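PDB 5WLH: LbaCas13a H328A (C2c2) from Lachnospiraceae bacterium NK4A179, which binds and probably processes CRISPR RNA and, as a Cas13a effector, is expected to use that guide to recognise and cleave target RNA. Local coordinates for residues Ser174-Ile177 with Ile178-Ile182; Asp217-Asp221 with Phe222-Val226; Arg511-Ser514 with Ser515-Glu519; Leu553-Lys556 with Glu557-Arg560; Glu726-Tyr729 with Asn730-Asn734. All blocks are in the same frame, centred on the assembly; numbering follows the deposited sequence.

Contact 1: Ser174-Ile177 with Ile178-Ile182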
# COMPACT_ATOMS: atom_id res chain seq x y z
N SER A 174 -16.52 0.49 45.53
CA SER A 174 -17.76 -0.19 45.19
C SER A 174 -17.47 -1.35 44.24
O SER A 174 -16.35 -1.52 43.75
CB SER A 174 -18.76 0.78 44.56
OG SER A 174 -18.21 1.36 43.38
N GLU A 175 -18.50 -2.15 43.98
CA GLU A 175 -18.39 -3.15 42.93
C GLU A 175 -18.19 -2.49 41.57
O GLU A 175 -17.43 -2.99 40.74
CB GLU A 175 -19.64 -4.04 42.91
CG GLU A 175 -19.48 -5.27 42.03
CD GLU A 175 -20.80 -5.90 41.64
OE1 GLU A 175 -21.39 -6.62 42.47
OE2 GLU A 175 -21.25 -5.68 40.50
N ASP A 176 -18.87 -1.36 41.33
CA ASP A 176 -18.75 -0.69 40.04
C ASP A 176 -17.34 -0.15 39.83
O ASP A 176 -16.83 -0.15 38.70
CB ASP A 176 -19.78 0.43 39.92
CG ASP A 176 -19.83 1.04 38.53
OD1 ASP A 176 -20.12 0.31 37.56
OD2 ASP A 176 -19.57 2.26 38.41
N ILE A 177 -16.71 0.34 40.89
CA ILE A 177 -15.30 0.71 40.80
C ILE A 177 -14.46 -0.49 40.42
O ILE A 177 -13.56 -0.40 39.57
CB ILE A 177 -14.83 1.33 42.13
CG1 ILE A 177 -15.46 2.72 42.33
CG2 ILE A 177 -13.32 1.41 42.18
CD1 ILE A 177 -15.46 3.18 43.76
N ILE A 178 -14.73 -1.65 41.03
CA ILE A 178 -14.00 -2.87 40.71
C ILE A 178 -14.25 -3.26 39.25
O ILE A 178 -13.31 -3.57 38.51
CB ILE A 178 -14.39 -3.99 41.68
CG1 ILE A 178 -13.78 -3.72 43.06
CG2 ILE A 178 -13.96 -5.35 41.13
CD1 ILE A 178 -14.38 -4.54 44.19
N ASP A 179 -15.51 -3.22 38.82
CA ASP A 179 -15.83 -3.55 37.44
C ASP A 179 -15.13 -2.61 36.47
O ASP A 179 -14.64 -3.04 35.43
CB ASP A 179 -17.34 -3.51 37.23
CG ASP A 179 -18.03 -4.75 37.73
OD1 ASP A 179 -17.32 -5.67 38.18
OD2 ASP A 179 -19.28 -4.82 37.66
N ARG A 180 -15.08 -1.32 36.80
CA ARG A 180 -14.43 -0.36 35.91
C ARG A 180 -12.93 -0.58 35.86
O ARG A 180 -12.32 -0.51 34.78
CB ARG A 180 -14.75 1.07 36.36
CG ARG A 180 -16.07 1.57 35.82
CD ARG A 180 -16.65 2.71 36.65
NE ARG A 180 -18.04 2.95 36.28
CZ ARG A 180 -18.42 3.77 35.31
NH1 ARG A 180 -17.50 4.45 34.63
NH2 ARG A 180 -19.70 3.91 35.02
N ILE A 181 -12.31 -0.86 37.01
CA ILE A 181 -10.87 -1.04 37.08
C ILE A 181 -10.44 -2.28 36.30
O ILE A 181 -9.41 -2.28 35.62
CB ILE A 181 -10.42 -1.13 38.55
CG1 ILE A 181 -10.41 0.25 39.19
CG2 ILE A 181 -9.06 -1.78 38.66
CD1 ILE A 181 -9.83 0.27 40.57
N ILE A 182 -11.22 -3.36 36.41
CA ILE A 182 -10.88 -4.59 35.72
C ILE A 182 -10.93 -4.38 34.21
O ILE A 182 -9.99 -4.72 33.48
CB ILE A 182 -11.82 -5.73 36.16
CG1 ILE A 182 -11.48 -6.15 37.59
CG2 ILE A 182 -11.73 -6.90 35.21
CD1 ILE A 182 -12.41 -7.21 38.15
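The N-terminal turn of helix 175-185 joins Ser174-Ile177 to Ile178-Ile182, and it illustrates how a helix start combines a cap with side-chain pairing one turn apart. Ser174 is the N-cap: its OG accepts from Ile177 N at 3.1 Å, while its carbonyl O takes the first i to i+4 bond, from Ile178 N. On the solvent-facing side Asp176 and Arg180 form a salt bridge. Asp176 CG stands anti to the backbone N (chi1 -172°), which swings the carboxylate along the helix toward the next turn, and the Arg180 chain runs extended from CG to NE to meet it. Glu175 and Asp179 bring like charges together, OE2 to OD2 at 3.6 Å, a closeness probably eased by Lys200, which makes salt bridges to both. The buried side belongs to the isoleucines: Ile177 and Ile181 lie side by side, CG2 to CD1 4.0 Å, against helix 83-96, whereas Ile178 packs on helix 193-206. Arg180 NH2 bonds Asp356 in a second salt bridge while NE is left to Asp176, reaching OD2 at 2.7 Å from above the carboxylate plane in a somewhat bent bond; OD2 sits at the guanidinium edge but tilted from its plane, the two flat groups turned 72° apart.

Contact 2: Asp217-Asp221 with Phe222-Val226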
# COMPACT_ATOMS: atom_id res chain seq x y z
N ASP A 217 -13.01 -20.39 41.57
CA ASP A 217 -12.10 -20.58 42.69
C ASP A 217 -10.99 -19.54 42.58
O ASP A 217 -10.24 -19.55 41.61
CB ASP A 217 -11.51 -21.99 42.67
CG ASP A 217 -10.63 -22.27 43.86
OD1 ASP A 217 -11.18 -22.61 44.94
OD2 ASP A 217 -9.40 -22.16 43.73
N VAL A 218 -10.89 -18.66 43.58
CA VAL A 218 -9.90 -17.58 43.50
C VAL A 218 -8.50 -18.15 43.35
O VAL A 218 -7.70 -17.68 42.53
CB VAL A 218 -10.01 -16.65 44.72
CG1 VAL A 218 -8.74 -15.81 44.84
CG2 VAL A 218 -11.23 -15.75 44.58
N GLN A 219 -8.18 -19.19 44.12
CA GLN A 219 -6.84 -19.76 44.08
C GLN A 219 -6.51 -20.32 42.69
O GLN A 219 -5.47 -20.00 42.11
CB GLN A 219 -6.69 -20.85 45.14
CG GLN A 219 -5.29 -21.42 45.20
CD GLN A 219 -4.31 -20.41 45.78
OE1 GLN A 219 -4.53 -19.89 46.88
NE2 GLN A 219 -3.27 -20.09 45.02
N ARG A 220 -7.39 -21.17 42.16
CA ARG A 220 -7.06 -21.86 40.91
C ARG A 220 -7.28 -20.97 39.69
O ARG A 220 -6.47 -20.99 38.75
CB ARG A 220 -7.89 -23.14 40.79
CG ARG A 220 -7.41 -24.08 39.70
CD ARG A 220 -6.23 -24.93 40.17
NE ARG A 220 -5.63 -25.63 39.04
CZ ARG A 220 -4.43 -25.37 38.53
NH1 ARG A 220 -3.67 -24.41 39.06
NH2 ARG A 220 -3.98 -26.07 37.50
N ASP A 221 -8.35 -20.19 39.69
CA ASP A 221 -8.73 -19.44 38.50
C ASP A 221 -8.02 -18.11 38.38
O ASP A 221 -7.80 -17.64 37.25
CB ASP A 221 -10.24 -19.21 38.49
CG ASP A 221 -11.01 -20.47 38.13
OD1 ASP A 221 -10.64 -21.12 37.13
OD2 ASP A 221 -11.97 -20.83 38.85
N PHE A 222 -7.63 -17.48 39.49
CA PHE A 222 -6.89 -16.23 39.42
C PHE A 222 -5.44 -16.40 39.89
O PHE A 222 -4.51 -16.23 39.10
CB PHE A 222 -7.56 -15.11 40.22
CG PHE A 222 -6.78 -13.82 40.18
CD1 PHE A 222 -6.64 -13.13 38.98
CD2 PHE A 222 -6.16 -13.33 41.31
CE1 PHE A 222 -5.92 -11.95 38.92
CE2 PHE A 222 -5.43 -12.15 41.25
CZ PHE A 222 -5.31 -11.46 40.06
N ILE A 223 -5.23 -16.74 41.16
CA ILE A 223 -3.89 -16.63 41.73
C ILE A 223 -2.93 -17.56 41.00
O ILE A 223 -1.84 -17.15 40.59
CB ILE A 223 -3.91 -16.94 43.23
CG1 ILE A 223 -4.74 -15.90 43.97
CG2 ILE A 223 -2.48 -16.98 43.76
CD1 ILE A 223 -4.83 -16.15 45.49
N ASP A 224 -3.32 -18.83 40.85
CA ASP A 224 -2.46 -19.79 40.18
C ASP A 224 -2.17 -19.35 38.75
O ASP A 224 -1.05 -19.54 38.26
CB ASP A 224 -3.10 -21.18 40.17
CG ASP A 224 -3.05 -21.87 41.53
OD1 ASP A 224 -2.40 -21.36 42.47
OD2 ASP A 224 -3.69 -22.93 41.65
N TYR A 225 -3.16 -18.78 38.08
CA TYR A 225 -2.94 -18.29 36.73
C TYR A 225 -1.96 -17.13 36.72
O TYR A 225 -1.08 -17.07 35.85
CB TYR A 225 -4.26 -17.87 36.07
CG TYR A 225 -4.08 -17.67 34.59
CD1 TYR A 225 -4.19 -18.73 33.71
CD2 TYR A 225 -3.73 -16.42 34.08
CE1 TYR A 225 -3.98 -18.56 32.36
CE2 TYR A 225 -3.53 -16.24 32.72
CZ TYR A 225 -3.66 -17.32 31.87
OH TYR A 225 -3.46 -17.16 30.52
N VAL A 226 -2.11 -16.19 37.65
CA VAL A 226 -1.17 -15.07 37.74
C VAL A 226 0.26 -15.59 37.86
O VAL A 226 1.18 -15.06 37.21
CB VAL A 226 -1.54 -14.15 38.92
CG1 VAL A 226 -0.40 -13.16 39.21
CG2 VAL A 226 -2.80 -13.40 38.60
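This is a local, buried contact at the start of helix 218-230, where Asp224 gathers two side chains from the preceding turn. Gln219 NE2 donates to Asp224 OD1 at 3.0 Å in a nearly straight bond, in its amide plane but above the carboxylate plane. Arg220 NH1 reaches OD2 at 3.0 Å, a salt bridge in the guanidinium plane, anti on the oxygen but tilted from the carboxylate plane. Both donors leave with CG anti to the backbone N and bend at chi2 (71° in Gln219, 81° in Arg220), which carries their ends forward to Asp224, each crossing its side chain at about a right angle. Tyr121 and Ser136 also bond its oxygens, and Ile156 O and Ser125 hold Gln219 and Arg220. An asparagine here would probably leave the Arg220 guanidinium without its carboxylate mate and put an NH2 against one of the donors. Asp217 OD2 caps Arg220 N at 2.7 Å, while Asp217 N donates to Asp221 OD2, which also makes a salt bridge to Arg194. Val218 O takes Phe222 N (i to i+4) and Ile223 N, which with Asp224 N to Gln219 O gives the i to i+5 bonding of a pi-type turn in an N-capped helix.

Contact 3: Arg511-Ser514 with Ser515-Glu519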
# COMPACT_ATOMS: atom_id res chain seq x y z
N ARG A 511 -3.06 7.59 -21.07
CA ARG A 511 -4.08 8.62 -20.90
C ARG A 511 -3.57 9.98 -21.34
O ARG A 511 -4.24 10.69 -22.12
CB ARG A 511 -4.53 8.66 -19.43
CG ARG A 511 -5.52 9.79 -19.15
CD ARG A 511 -6.73 9.66 -20.08
NE ARG A 511 -7.78 10.62 -19.75
CZ ARG A 511 -8.99 10.60 -20.29
NH1 ARG A 511 -9.30 9.67 -21.19
NH2 ARG A 511 -9.89 11.50 -19.92
N HIS A 512 -2.39 10.39 -20.86
CA HIS A 512 -1.90 11.71 -21.20
C HIS A 512 -1.66 11.84 -22.70
O HIS A 512 -2.05 12.84 -23.31
CB HIS A 512 -0.64 12.03 -20.40
CG HIS A 512 -0.89 12.07 -18.93
ND1 HIS A 512 0.09 11.86 -17.99
CD2 HIS A 512 -2.04 12.27 -18.24
CE1 HIS A 512 -0.44 11.94 -16.78
NE2 HIS A 512 -1.73 12.19 -16.91
N LEU A 513 -1.01 10.85 -23.31
CA LEU A 513 -0.79 10.92 -24.75
C LEU A 513 -2.11 10.95 -25.51
O LEU A 513 -2.24 11.64 -26.52
CB LEU A 513 0.07 9.75 -25.22
CG LEU A 513 0.34 9.67 -26.74
CD1 LEU A 513 0.89 10.98 -27.29
CD2 LEU A 513 1.31 8.54 -27.00
N SER A 514 -3.10 10.18 -25.04
CA SER A 514 -4.37 10.13 -25.75
C SER A 514 -5.17 11.41 -25.57
O SER A 514 -5.97 11.77 -26.45
CB SER A 514 -5.19 8.93 -25.27
OG SER A 514 -6.03 9.27 -24.18
N SER A 515 -4.95 12.12 -24.47
CA SER A 515 -5.91 13.12 -23.99
C SER A 515 -6.11 14.24 -25.00
O SER A 515 -7.23 14.77 -25.13
CB SER A 515 -5.46 13.68 -22.64
OG SER A 515 -4.28 14.43 -22.76
N GLN A 516 -5.06 14.63 -25.72
CA GLN A 516 -5.15 15.72 -26.68
C GLN A 516 -4.99 15.26 -28.12
O GLN A 516 -5.09 16.09 -29.03
CB GLN A 516 -4.10 16.78 -26.38
CG GLN A 516 -4.34 17.58 -25.14
CD GLN A 516 -3.43 18.77 -25.10
OE1 GLN A 516 -3.68 19.78 -25.75
NE2 GLN A 516 -2.32 18.65 -24.38
N THR A 517 -4.70 13.99 -28.37
CA THR A 517 -4.54 13.52 -29.74
C THR A 517 -5.78 12.84 -30.30
O THR A 517 -6.01 12.91 -31.51
CB THR A 517 -3.36 12.55 -29.85
OG1 THR A 517 -3.55 11.47 -28.93
CG2 THR A 517 -2.03 13.25 -29.56
N VAL A 518 -6.57 12.18 -29.46
CA VAL A 518 -7.71 11.40 -29.95
C VAL A 518 -8.94 11.68 -29.09
O VAL A 518 -8.85 12.11 -27.94
CB VAL A 518 -7.42 9.88 -29.98
CG1 VAL A 518 -6.28 9.56 -30.93
CG2 VAL A 518 -7.15 9.34 -28.56
N GLU A 519 -10.10 11.43 -29.68
CA GLU A 519 -11.35 11.38 -28.95
C GLU A 519 -11.87 9.96 -29.08
O GLU A 519 -12.29 9.55 -30.17
CB GLU A 519 -12.35 12.41 -29.47
CG GLU A 519 -13.51 12.66 -28.52
CD GLU A 519 -14.59 13.55 -29.12
OE1 GLU A 519 -14.25 14.48 -29.88
OE2 GLU A 519 -15.79 13.31 -28.83
O HOH W 1 -2.20 14.33 -25.63
O HOH W 2 -8.33 10.78 -25.20
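Ser515 and Thr517 both turn their hydroxyls back on the preceding helical turn, each toward a different carbonyl. In each the oxygen sits between the backbone N and the carbonyl carbon (chi1 67° in Ser515, 55° in Thr517), which here points each hydroxyl backward. Ser515 OG donates to His512 O at 2.8 Å, joining Ser515 N on the same face of that carbonyl. Thr517 OG1 likewise donates to Leu513 O at 2.7 Å, and its CG2 lies near Leu513 CD1, among side chains of helix 588-602. These bonds belong to the C-terminal end of helix 486-517, where backbone bonding weakens and hydroxyls and water take over part of the work. Water 1 donates to both His512 O and Leu513 O and accepts from Gln516 N at 2.9 Å. A valine in place of Thr517 would probably leave Leu513 O with water 1 but without its hydroxyl donor, and weaken the hold of the final turn. Ser514 O takes Val518 N at 3.1 Å in a nearly straight bond (166°) and Thr517 N from well above the carbonyl plane, both on the same face. Val518 CG2 packs on Ser514 CB, while water 2 links Ser514 OG with Val518 O.

Contact 4: Leu553-Lys556 with Glu557-Arg560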
# COMPACT_ATOMS: atom_id res chain seq x y z
N LEU A 553 -8.66 10.67 -34.45
CA LEU A 553 -7.80 11.84 -34.36
C LEU A 553 -8.63 13.09 -34.15
O LEU A 553 -9.65 13.29 -34.81
CB LEU A 553 -6.95 11.97 -35.63
CG LEU A 553 -5.89 10.89 -35.80
CD1 LEU A 553 -5.21 11.02 -37.14
CD2 LEU A 553 -4.87 10.98 -34.67
N LYS A 554 -8.18 13.93 -33.21
CA LYS A 554 -8.85 15.20 -32.92
C LYS A 554 -8.50 16.26 -33.95
O LYS A 554 -9.32 17.13 -34.24
CB LYS A 554 -8.46 15.71 -31.53
CG LYS A 554 -9.26 15.14 -30.37
CD LYS A 554 -8.66 15.58 -29.03
CE LYS A 554 -9.71 15.59 -27.92
NZ LYS A 554 -9.16 16.06 -26.60
N ASP A 555 -7.28 16.21 -34.50
CA ASP A 555 -6.79 17.22 -35.43
C ASP A 555 -5.47 16.76 -36.03
O ASP A 555 -4.39 17.08 -35.51
CB ASP A 555 -6.61 18.57 -34.72
CG ASP A 555 -6.33 19.72 -35.70
OD1 ASP A 555 -5.93 19.46 -36.85
OD2 ASP A 555 -6.52 20.89 -35.30
N LYS A 556 -5.55 16.01 -37.13
CA LYS A 556 -4.36 15.46 -37.76
C LYS A 556 -3.38 16.54 -38.20
O LYS A 556 -2.18 16.28 -38.28
CB LYS A 556 -4.78 14.57 -38.93
CG LYS A 556 -3.65 14.04 -39.79
CD LYS A 556 -4.14 12.93 -40.70
CE LYS A 556 -3.14 12.65 -41.80
NZ LYS A 556 -1.83 13.29 -41.51
N GLU A 557 -3.87 17.76 -38.46
CA GLU A 557 -2.98 18.80 -38.97
C GLU A 557 -2.08 19.40 -37.89
O GLU A 557 -0.99 19.89 -38.21
CB GLU A 557 -3.80 19.90 -39.65
CG GLU A 557 -4.66 19.40 -40.81
CD GLU A 557 -3.94 18.40 -41.71
OE1 GLU A 557 -2.83 18.73 -42.21
OE2 GLU A 557 -4.47 17.29 -41.93
N THR A 558 -2.49 19.37 -36.63
CA THR A 558 -1.64 19.85 -35.53
C THR A 558 -1.09 18.71 -34.69
O THR A 558 -0.54 18.95 -33.61
CB THR A 558 -2.41 20.82 -34.64
OG1 THR A 558 -3.57 20.17 -34.12
CG2 THR A 558 -2.82 22.07 -35.42
N LEU A 559 -1.20 17.48 -35.19
CA LEU A 559 -0.86 16.29 -34.41
C LEU A 559 0.58 16.33 -33.91
O LEU A 559 0.83 16.10 -32.72
CB LEU A 559 -1.10 15.04 -35.26
CG LEU A 559 -0.77 13.74 -34.54
CD1 LEU A 559 -1.48 13.69 -33.16
CD2 LEU A 559 -1.14 12.53 -35.40
N ARG A 560 1.54 16.61 -34.79
CA ARG A 560 2.94 16.64 -34.35
C ARG A 560 3.16 17.71 -33.29
O ARG A 560 3.84 17.46 -32.29
CB ARG A 560 3.89 16.87 -35.52
CG ARG A 560 5.34 16.91 -35.08
CD ARG A 560 6.26 17.36 -36.19
NE ARG A 560 6.21 16.41 -37.29
CZ ARG A 560 6.94 16.50 -38.39
NH1 ARG A 560 7.79 17.52 -38.55
NH2 ARG A 560 6.83 15.58 -39.33
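Asp555 reaches across to Glu557 and Thr558 with nearly every atom of its side chain. Its CB lies 3.5 Å from Thr558 OG1, and CG, set anti to the backbone N (chi1 -170°), comes nearer to that hydroxyl, at 3.2 Å. At the tip the two oxygens divide. OD1 faces the backbone, accepting a weak bond from Glu557 N at 3.1 Å and another weak one from Thr558 N, and it also touches Glu557 CB. OD2 turns instead to the Thr558 side chain, with the CG2 methyl 3.9 Å away. The backbone oxygen of Asp555 adds a firmer bond, from Thr558 N at 3.2 Å, reached from above the carbonyl plane, and a weak one from Thr558 OG1 at 3.5 Å. Together these form a weakly bonded Asx turn just ahead of helix 559-564, the aspartate side chain accepting from the amides two and three residues on; Thr558 holds the N-cap position but makes no capping bond. Beneath the polar turn, Leu553 and Leu559 cross at about a right angle, their CD2 methyls 4.1 Å apart, and both rest on Val589 of helix 588-602. Between them in sequence, Lys556 O receives a long, weak bond from Leu559 N.

Contact 5: Glu726-Tyr729 with Asn730-Asn734. With nucleotides of chain B.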
# COMPACT_ATOMS: atom_id res chain seq x y z
N GLU A 726 19.07 21.43 -4.00
CA GLU A 726 19.91 20.82 -5.02
C GLU A 726 21.24 20.37 -4.43
O GLU A 726 21.75 19.30 -4.79
CB GLU A 726 20.10 21.79 -6.18
CG GLU A 726 18.84 22.04 -6.98
CD GLU A 726 18.38 20.80 -7.74
OE1 GLU A 726 17.22 20.39 -7.57
OE2 GLU A 726 19.17 20.24 -8.53
N ILE A 727 21.80 21.15 -3.51
CA ILE A 727 23.06 20.75 -2.88
C ILE A 727 22.86 19.50 -2.04
O ILE A 727 23.69 18.59 -2.05
CB ILE A 727 23.62 21.89 -2.03
CG1 ILE A 727 24.00 23.07 -2.92
CG2 ILE A 727 24.79 21.36 -1.20
CD1 ILE A 727 24.45 24.29 -2.14
N TYR A 728 21.75 19.45 -1.30
CA TYR A 728 21.47 18.32 -0.43
C TYR A 728 21.54 17.02 -1.21
O TYR A 728 22.26 16.09 -0.84
CB TYR A 728 20.08 18.51 0.20
CG TYR A 728 19.66 17.45 1.19
CD1 TYR A 728 20.11 17.47 2.50
CD2 TYR A 728 18.80 16.42 0.81
CE1 TYR A 728 19.73 16.51 3.40
CE2 TYR A 728 18.41 15.46 1.72
CZ TYR A 728 18.87 15.50 3.00
OH TYR A 728 18.48 14.55 3.89
N TYR A 729 20.84 16.97 -2.34
CA TYR A 729 20.75 15.70 -3.05
C TYR A 729 21.99 15.43 -3.89
O TYR A 729 22.45 14.29 -3.96
CB TYR A 729 19.49 15.68 -3.92
CG TYR A 729 18.22 15.63 -3.10
CD1 TYR A 729 17.94 14.53 -2.30
CD2 TYR A 729 17.33 16.69 -3.12
CE1 TYR A 729 16.78 14.48 -1.53
CE2 TYR A 729 16.17 16.65 -2.37
CZ TYR A 729 15.91 15.53 -1.58
OH TYR A 729 14.76 15.50 -0.83
N ASN A 730 22.56 16.46 -4.52
CA ASN A 730 23.54 16.25 -5.58
C ASN A 730 24.99 16.38 -5.12
O ASN A 730 25.90 16.04 -5.90
CB ASN A 730 23.25 17.21 -6.73
CG ASN A 730 21.92 16.92 -7.39
OD1 ASN A 730 21.80 15.98 -8.16
ND2 ASN A 730 20.91 17.74 -7.09
N ALA A 731 25.23 16.84 -3.90
CA ALA A 731 26.59 16.96 -3.40
C ALA A 731 26.71 16.46 -1.96
O ALA A 731 27.65 15.74 -1.62
CB ALA A 731 27.04 18.43 -3.48
N PHE A 732 25.76 16.85 -1.12
CA PHE A 732 25.89 16.63 0.32
C PHE A 732 25.80 15.15 0.67
O PHE A 732 26.66 14.62 1.38
CB PHE A 732 24.81 17.44 1.04
CG PHE A 732 24.57 17.03 2.47
CD1 PHE A 732 25.49 17.34 3.46
CD2 PHE A 732 23.40 16.37 2.82
CE1 PHE A 732 25.26 16.98 4.77
CE2 PHE A 732 23.17 16.02 4.13
CZ PHE A 732 24.09 16.32 5.11
N LEU A 733 24.76 14.46 0.20
CA LEU A 733 24.50 13.13 0.73
C LEU A 733 25.60 12.13 0.40
O LEU A 733 25.83 11.20 1.18
CB LEU A 733 23.14 12.62 0.22
CG LEU A 733 21.89 13.27 0.82
CD1 LEU A 733 20.65 12.77 0.06
CD2 LEU A 733 21.77 12.99 2.31
N ASN A 734 26.30 12.29 -0.73
CA ASN A 734 27.35 11.36 -1.12
C ASN A 734 28.75 11.82 -0.74
O ASN A 734 29.72 11.15 -1.09
CB ASN A 734 27.30 11.12 -2.63
CG ASN A 734 25.96 10.63 -3.09
OD1 ASN A 734 25.28 9.88 -2.39
ND2 ASN A 734 25.54 11.06 -4.27
P A B 34 13.32 12.58 -2.06
OP1 A B 34 14.13 12.09 -3.21
OP2 A B 34 13.97 12.98 -0.76
O5' A B 34 12.34 13.77 -2.45
C5' A B 34 11.71 13.82 -3.72
C4' A B 34 11.33 15.23 -4.10
O4' A B 34 10.15 15.66 -3.35
C3' A B 34 12.42 16.29 -3.85
O3' A B 34 12.46 17.20 -4.94
C2' A B 34 11.90 17.03 -2.62
O2' A B 34 12.33 18.37 -2.50
C1' A B 34 10.39 16.94 -2.82
N9 A B 34 9.62 17.15 -1.58
C8 A B 34 9.57 16.43 -0.42
N7 A B 34 8.78 16.97 0.49
C5 A B 34 8.31 18.13 -0.10
C6 A B 34 7.45 19.15 0.33
N6 A B 34 6.86 19.19 1.53
N1 A B 34 7.19 20.16 -0.53
C2 A B 34 7.77 20.15 -1.74
N3 A B 34 8.60 19.24 -2.25
C4 A B 34 8.82 18.25 -1.38
O HOH W 3 18.36 17.86 -9.10
O HOH W 4 25.28 13.62 -3.22
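With CG anti to the backbone N in both Tyr728 (chi1 -177°) and Phe732, the two rings leave the helix on the same side; Tyr729, its CG beside the backbone N (chi1 -69°), sends its ring to the RNA. The Tyr728 and Phe732 planes meet at a shallow 27°, offset so far that the rings hardly overlap, centroids 5.3 Å apart. Tyr728 CD2 in turn lies over the centre of one face of the Tyr729 ring. Leu733 covers one face of Tyr728, its CD2 making a CH-pi contact 4.3 Å from the ring centroid, while its CD1 touches Tyr729 CD1. This is the C-terminal end of helix 709-732, widened by a pi-type turn in which Ile727 O accepts from both Ala731 N and Phe732 N. Asn730 ND2 donates to Glu726 O at 2.9 Å, in the carbonyl plane and on a lone pair, and its backbone N bonds the same oxygen. Tyr729 OH donates to OP2 of A34 of chain B at 2.6 Å, with Phe678 N also bonded to the hydroxyl and Arg671 in a cation-pi contact with the ring. The hydroxyl meets a phosphate oxygen and not the base, so this contact probably depends little on base identity.

In the fold
All five contacts are local, at or near helix ends, yet they are spread over a large chain. Contacts 1 and 2 lie in one region, their centres 19 Å apart, and helix 193-206 packs against both. Contacts 3 and 4 lie on the opposite side of the chain's centre, with about 67 Å between the centres of contacts 1 and 3, and they touch directly: Lys554 NZ bonds Ser515 O at 2.8 Å, and Lys554 N meets Thr517 O at 2.9 Å. Contact 5 stands about 37 Å from contact 3, centre to centre. It holds the RNA phosphate of A34 of chain B, and contact 2 approaches the RNA through Tyr225, whereas contact 4 stays about 20 Å from it at nearest atoms.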